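Long-range contact in 5'-nucleotidase SurE (Aquifex aeolicus, PDB 2WQK), which probably removes the phosphate from nucleoside 5'-monophosphates with the help of one divalent metal ion per subunit: residues A[172-184]-A[215-229]. Residues are numbered along the deposited sequence; the frame is centred on the assembly and turned at random. Where two conformers were deposited one is given.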
loop_
_atom_site.group_PDB
_atom_site.type_symbol
_atom_site.label_atom_id
_atom_site.label_comp_id
_atom_site.label_asym_id
_atom_site.label_seq_id
_atom_site.Cartn_x
_atom_site.Cartn_y
_atom_site.Cartn_z
ATOM N N ILE A 172 -13.277 -15.949 -32.991
ATOM C CA ILE A 172 -11.875 -16.338 -32.715
ATOM C C ILE A 172 -11.380 -17.139 -33.920
ATOM O O ILE A 172 -12.063 -18.080 -34.374
ATOM C CB ILE A 172 -11.789 -17.213 -31.448
ATOM C CG1 ILE A 172 -12.176 -16.405 -30.211
ATOM C CG2 ILE A 172 -10.371 -17.844 -31.305
ATOM C CD1 ILE A 172 -11.083 -15.434 -29.682
ATOM N N LYS A 173 -10.203 -16.792 -34.437
ATOM C CA LYS A 173 -9.735 -17.405 -35.663
ATOM C C LYS A 173 -9.162 -18.796 -35.466
ATOM O O LYS A 173 -9.130 -19.606 -36.401
ATOM C CB LYS A 173 -8.723 -16.523 -36.385
ATOM C CG LYS A 173 -9.216 -15.174 -36.799
ATOM C CD LYS A 173 -8.223 -14.572 -37.783
ATOM C CE LYS A 173 -8.441 -13.109 -38.021
ATOM N NZ LYS A 173 -7.121 -12.562 -38.463
ATOM N N GLY A 174 -8.656 -19.062 -34.259
ATOM C CA GLY A 174 -8.056 -20.333 -33.994
ATOM C C GLY A 174 -7.206 -20.164 -32.745
ATOM O O GLY A 174 -7.228 -19.110 -32.119
ATOM N N ILE A 175 -6.499 -21.231 -32.443
ATOM C CA ILE A 175 -5.563 -21.286 -31.297
ATOM C C ILE A 175 -4.190 -21.566 -31.881
ATOM O O ILE A 175 -4.012 -22.501 -32.673
ATOM C CB ILE A 175 -5.983 -22.412 -30.305
ATOM C CG1 ILE A 175 -7.418 -22.175 -29.769
ATOM C CG2 ILE A 175 -4.969 -22.578 -29.125
ATOM C CD1 ILE A 175 -7.941 -23.296 -28.912
ATOM N N LYS A 176 -3.202 -20.787 -31.426
ATOM C CA LYS A 176 -1.822 -20.941 -31.825
ATOM C C LYS A 176 -0.917 -21.143 -30.605
ATOM O O LYS A 176 -1.034 -20.433 -29.622
ATOM C CB LYS A 176 -1.346 -19.687 -32.566
ATOM C CG LYS A 176 -2.014 -19.493 -33.941
ATOM C CD LYS A 176 -1.553 -18.220 -34.595
ATOM C CE LYS A 176 -0.137 -18.320 -35.100
ATOM N NZ LYS A 176 0.112 -19.441 -36.069
ATOM N N VAL A 177 -0.011 -22.086 -30.751
ATOM C CA VAL A 177 1.121 -22.244 -29.842
ATOM C C VAL A 177 2.140 -21.151 -30.201
ATOM O O VAL A 177 2.509 -21.001 -31.366
ATOM C CB VAL A 177 1.742 -23.640 -29.960
ATOM C CG1 VAL A 177 3.067 -23.744 -29.152
ATOM C CG2 VAL A 177 0.715 -24.704 -29.565
ATOM N N THR A 178 2.583 -20.393 -29.197
ATOM C CA THR A 178 3.363 -19.175 -29.395
ATOM C C THR A 178 4.588 -19.163 -28.442
ATOM O O THR A 178 4.642 -19.907 -27.451
ATOM C CB THR A 178 2.515 -17.933 -29.071
ATOM O OG1 THR A 178 2.064 -18.022 -27.727
ATOM C CG2 THR A 178 1.313 -17.792 -30.042
ATOM N N ARG A 179 5.578 -18.347 -28.804
ATOM C CA ARG A 179 6.647 -17.989 -27.878
ATOM C C ARG A 179 6.366 -16.666 -27.178
ATOM O O ARG A 179 5.611 -15.834 -27.661
ATOM C CB ARG A 179 8.004 -17.912 -28.613
ATOM C CG ARG A 179 8.151 -16.800 -29.634
ATOM C CD ARG A 179 9.536 -16.775 -30.246
ATOM N NE ARG A 179 9.698 -15.620 -31.142
ATOM C CZ ARG A 179 9.355 -15.591 -32.400
ATOM N NH1 ARG A 179 8.771 -16.644 -32.944
ATOM N NH2 ARG A 179 9.574 -14.460 -33.110
ATOM N N GLN A 180 7.051 -16.447 -26.055
ATOM C CA GLN A 180 7.015 -15.174 -25.363
ATOM C C GLN A 180 7.654 -14.112 -26.277
ATOM O O GLN A 180 8.804 -14.233 -26.656
ATOM C CB GLN A 180 7.846 -15.267 -24.073
ATOM C CG GLN A 180 7.886 -13.990 -23.231
ATOM C CD GLN A 180 8.849 -14.121 -22.088
ATOM O OE1 GLN A 180 9.855 -14.795 -22.206
ATOM N NE2 GLN A 180 8.554 -13.451 -20.990
ATOM N N GLY A 181 6.927 -13.052 -26.585
ATOM C CA GLY A 181 7.459 -11.976 -27.401
ATOM C C GLY A 181 8.284 -11.027 -26.547
ATOM O O GLY A 181 8.399 -11.172 -25.346
ATOM N N LYS A 182 8.872 -10.031 -27.192
ATOM C CA LYS A 182 9.577 -8.974 -26.458
ATOM C C LYS A 182 8.541 -8.039 -25.752
ATOM O O LYS A 182 7.737 -8.477 -24.908
ATOM C CB LYS A 182 10.559 -8.234 -27.407
ATOM C CG LYS A 182 11.713 -9.135 -27.924
ATOM C CD LYS A 182 12.751 -8.443 -28.878
ATOM C CE LYS A 182 13.822 -9.459 -29.311
ATOM N NZ LYS A 182 14.917 -8.825 -30.100
ATOM N N ARG A 183 8.642 -6.741 -25.962
ATOM C CA ARG A 183 7.536 -5.843 -25.712
ATOM C C ARG A 183 7.140 -5.228 -27.045
ATOM O O ARG A 183 7.968 -4.686 -27.749
ATOM C CB ARG A 183 7.913 -4.772 -24.697
ATOM C CG ARG A 183 7.760 -5.229 -23.266
ATOM C CD ARG A 183 8.709 -4.522 -22.356
ATOM N NE ARG A 183 8.535 -4.975 -20.978
ATOM C CZ ARG A 183 9.418 -4.789 -19.991
ATOM N NH1 ARG A 183 10.552 -4.155 -20.242
ATOM N NH2 ARG A 183 9.166 -5.274 -18.781
ATOM N N ALA A 184 5.872 -5.366 -27.395
ATOM C CA ALA A 184 5.402 -4.916 -28.712
ATOM C C ALA A 184 5.048 -3.443 -28.647
ATOM O O ALA A 184 3.932 -3.070 -28.964
ATOM C CB ALA A 184 4.184 -5.755 -29.178
ATOM N N GLY A 215 4.578 -15.668 -34.752
ATOM C CA GLY A 215 5.119 -16.721 -33.874
ATOM C C GLY A 215 5.063 -16.318 -32.408
ATOM O O GLY A 215 5.109 -17.183 -31.540
ATOM N N THR A 216 4.949 -15.021 -32.135
ATOM C CA THR A 216 4.866 -14.528 -30.763
ATOM C C THR A 216 3.434 -14.500 -30.200
ATOM O O THR A 216 2.433 -14.462 -30.954
ATOM C CB THR A 216 5.448 -13.121 -30.613
ATOM O OG1 THR A 216 4.646 -12.162 -31.336
ATOM C CG2 THR A 216 6.917 -13.067 -31.036
ATOM N N ASP A 217 3.344 -14.459 -28.878
ATOM C CA ASP A 217 2.071 -14.273 -28.192
ATOM C C ASP A 217 1.351 -12.997 -28.646
ATOM O O ASP A 217 0.151 -13.014 -28.963
ATOM C CB ASP A 217 2.251 -14.355 -26.652
ATOM C CG ASP A 217 3.366 -13.447 -26.062
ATOM O OD1 ASP A 217 4.027 -12.673 -26.800
ATOM O OD2 ASP A 217 3.488 -13.532 -24.794
ATOM N N TYR A 218 2.086 -11.901 -28.716
ATOM C CA TYR A 218 1.494 -10.623 -29.142
ATOM C C TYR A 218 0.893 -10.749 -30.535
ATOM O O TYR A 218 -0.250 -10.322 -30.779
ATOM C CB TYR A 218 2.550 -9.527 -29.215
ATOM C CG TYR A 218 3.074 -9.003 -27.927
ATOM C CD1 TYR A 218 2.359 -8.085 -27.192
ATOM C CD2 TYR A 218 4.331 -9.384 -27.477
ATOM C CE1 TYR A 218 2.879 -7.556 -25.993
ATOM C CE2 TYR A 218 4.830 -8.881 -26.323
ATOM C CZ TYR A 218 4.115 -7.947 -25.598
ATOM O OH TYR A 218 4.678 -7.499 -24.429
ATOM N N TRP A 219 1.654 -11.312 -31.469
ATOM C CA TRP A 219 1.139 -11.376 -32.868
ATOM C C TRP A 219 -0.150 -12.169 -32.918
ATOM O O TRP A 219 -1.115 -11.779 -33.595
ATOM C CB TRP A 219 2.181 -11.984 -33.821
ATOM C CG TRP A 219 1.781 -11.956 -35.271
ATOM C CD1 TRP A 219 2.174 -11.033 -36.206
ATOM C CD2 TRP A 219 0.905 -12.874 -35.948
ATOM N NE1 TRP A 219 1.575 -11.327 -37.409
ATOM C CE2 TRP A 219 0.817 -12.454 -37.289
ATOM C CE3 TRP A 219 0.205 -14.019 -35.561
ATOM C CZ2 TRP A 219 0.016 -13.102 -38.216
ATOM C CZ3 TRP A 219 -0.586 -14.679 -36.507
ATOM C CH2 TRP A 219 -0.659 -14.224 -37.812
ATOM N N ALA A 220 -0.210 -13.286 -32.190
ATOM C CA ALA A 220 -1.385 -14.167 -32.252
ATOM C C ALA A 220 -2.615 -13.378 -31.825
ATOM O O ALA A 220 -3.624 -13.343 -32.562
ATOM C CB ALA A 220 -1.171 -15.410 -31.344
ATOM N N VAL A 221 -2.579 -12.742 -30.658
ATOM C CA VAL A 221 -3.773 -12.061 -30.141
ATOM C C VAL A 221 -4.122 -10.811 -30.958
ATOM O O VAL A 221 -5.315 -10.516 -31.138
ATOM C CB VAL A 221 -3.685 -11.764 -28.631
ATOM C CG1 VAL A 221 -3.660 -13.090 -27.858
ATOM C CG2 VAL A 221 -2.487 -10.887 -28.292
ATOM N N LEU A 222 -3.112 -10.096 -31.445
ATOM C CA LEU A 222 -3.338 -8.909 -32.294
ATOM C C LEU A 222 -4.081 -9.287 -33.575
ATOM O O LEU A 222 -4.782 -8.438 -34.186
ATOM C CB LEU A 222 -2.011 -8.210 -32.628
ATOM C CG LEU A 222 -1.458 -7.294 -31.527
ATOM C CD1 LEU A 222 0.063 -6.984 -31.731
ATOM C CD2 LEU A 222 -2.309 -5.977 -31.401
ATOM N N ASN A 223 -3.890 -10.526 -34.018
ATOM C CA ASN A 223 -4.502 -11.033 -35.243
ATOM C C ASN A 223 -5.702 -11.948 -35.026
ATOM O O ASN A 223 -6.142 -12.631 -35.962
ATOM C CB ASN A 223 -3.436 -11.697 -36.099
ATOM C CG ASN A 223 -2.486 -10.660 -36.734
ATOM O OD1 ASN A 223 -2.824 -10.077 -37.795
ATOM N ND2 ASN A 223 -1.328 -10.387 -36.098
ATOM N N GLY A 224 -6.237 -11.981 -33.803
ATOM C CA GLY A 224 -7.492 -12.683 -33.540
ATOM C C GLY A 224 -7.395 -14.157 -33.220
ATOM O O GLY A 224 -8.385 -14.873 -33.237
ATOM N N TYR A 225 -6.192 -14.610 -32.848
ATOM C CA TYR A 225 -5.976 -15.979 -32.435
ATOM C C TYR A 225 -5.726 -16.019 -30.910
ATOM O O TYR A 225 -5.134 -15.101 -30.335
ATOM C CB TYR A 225 -4.730 -16.541 -33.096
ATOM C CG TYR A 225 -4.835 -16.659 -34.586
ATOM C CD1 TYR A 225 -5.345 -17.796 -35.152
ATOM C CD2 TYR A 225 -4.360 -15.653 -35.395
ATOM C CE1 TYR A 225 -5.447 -17.914 -36.567
ATOM C CE2 TYR A 225 -4.450 -15.751 -36.776
ATOM C CZ TYR A 225 -4.981 -16.885 -37.343
ATOM O OH TYR A 225 -5.070 -16.944 -38.734
ATOM N N VAL A 226 -6.117 -17.126 -30.299
ATOM C CA VAL A 226 -5.696 -17.442 -28.934
ATOM C C VAL A 226 -4.205 -17.771 -28.985
ATOM O O VAL A 226 -3.724 -18.443 -29.910
ATOM C CB VAL A 226 -6.463 -18.640 -28.372
ATOM C CG1 VAL A 226 -5.951 -19.010 -26.972
ATOM C CG2 VAL A 226 -7.957 -18.294 -28.329
ATOM N N SER A 227 -3.466 -17.247 -27.993
ATOM C CA SER A 227 -2.061 -17.564 -27.802
ATOM C C SER A 227 -1.908 -18.526 -26.637
ATOM O O SER A 227 -2.383 -18.225 -25.547
ATOM C CB SER A 227 -1.312 -16.282 -27.429
ATOM O OG SER A 227 -0.019 -16.561 -26.926
ATOM N N VAL A 228 -1.178 -19.615 -26.862
ATOM C CA VAL A 228 -0.808 -20.532 -25.774
ATOM C C VAL A 228 0.718 -20.670 -25.792
ATOM O O VAL A 228 1.267 -21.233 -26.720
ATOM C CB VAL A 228 -1.455 -21.924 -25.927
ATOM C CG1 VAL A 228 -1.037 -22.813 -24.761
ATOM C CG2 VAL A 228 -3.009 -21.854 -26.092
ATOM N N THR A 229 1.388 -20.152 -24.741
ATOM C CA THR A 229 2.840 -20.234 -24.644
ATOM C C THR A 229 3.203 -21.228 -23.524
ATOM O O THR A 229 2.749 -21.065 -22.396
ATOM C CB THR A 229 3.457 -18.884 -24.251
ATOM O OG1 THR A 229 3.035 -17.864 -25.167
ATOM C CG2 THR A 229 5.017 -18.967 -24.186
HETATM O O HOH W 1 -5.324 -10.251 -38.740
HETATM O O HOH W 2 -4.537 -14.161 -39.956
#
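Parallel edge pairing in the mixed sheet of the SurE fold joins strand 174-177, outermost within the chain, to strand 225-232. Gly-174 O, Lys-176 N and Lys-176 O bond in turn to Val-226 N, Val-226 O and Val-228 N. Thr-178 N continues the ladder to Val-228 O. On one face of the sheet, Ile-175 CG2 meets Val-228 CG2 at 3.7 Å. Helix 135-152 packs on Ile-175 and Val-226 there. The other face carries Tyr-225. Its ring lies between two lysine chains, with Lys-173 CB over one side and Lys-176 CD over the other, each 3.9 Å from the ring centroid. Beyond CG the Lys-173 chain is extended, and its NZ reaches Asn-223 O at 2.7 Å. That carbonyl lies where helix 217-222 ends in a Schellman motif, with Gly-224 as the C-prime residue. Past the strand, Thr-178 OG1 is gripped by two hydroxyls, Ser-227 OG and Thr-229 OG1, both at 2.7 Å. A chi1 of 58°, with OG1 between the backbone N and the carbonyl carbon, turns the hydroxyl to both partners and leaves CG2 against Ala-220 CB. Residues 179-184 then run past the start of the helix, where Thr-216 is the N-cap. Arg-179 N donates to Gly-215 O, and Asp-217 N returns a bond to Arg-179 O. Ala-184 CB packs over one face of the Tyr-218 ring. Asp-217 OD2 is held by Gly-100 N, while OD1 takes Gly-181 N at 2.9 Å and Tyr-218 N at 2.8 Å from opposite faces of the carboxylate.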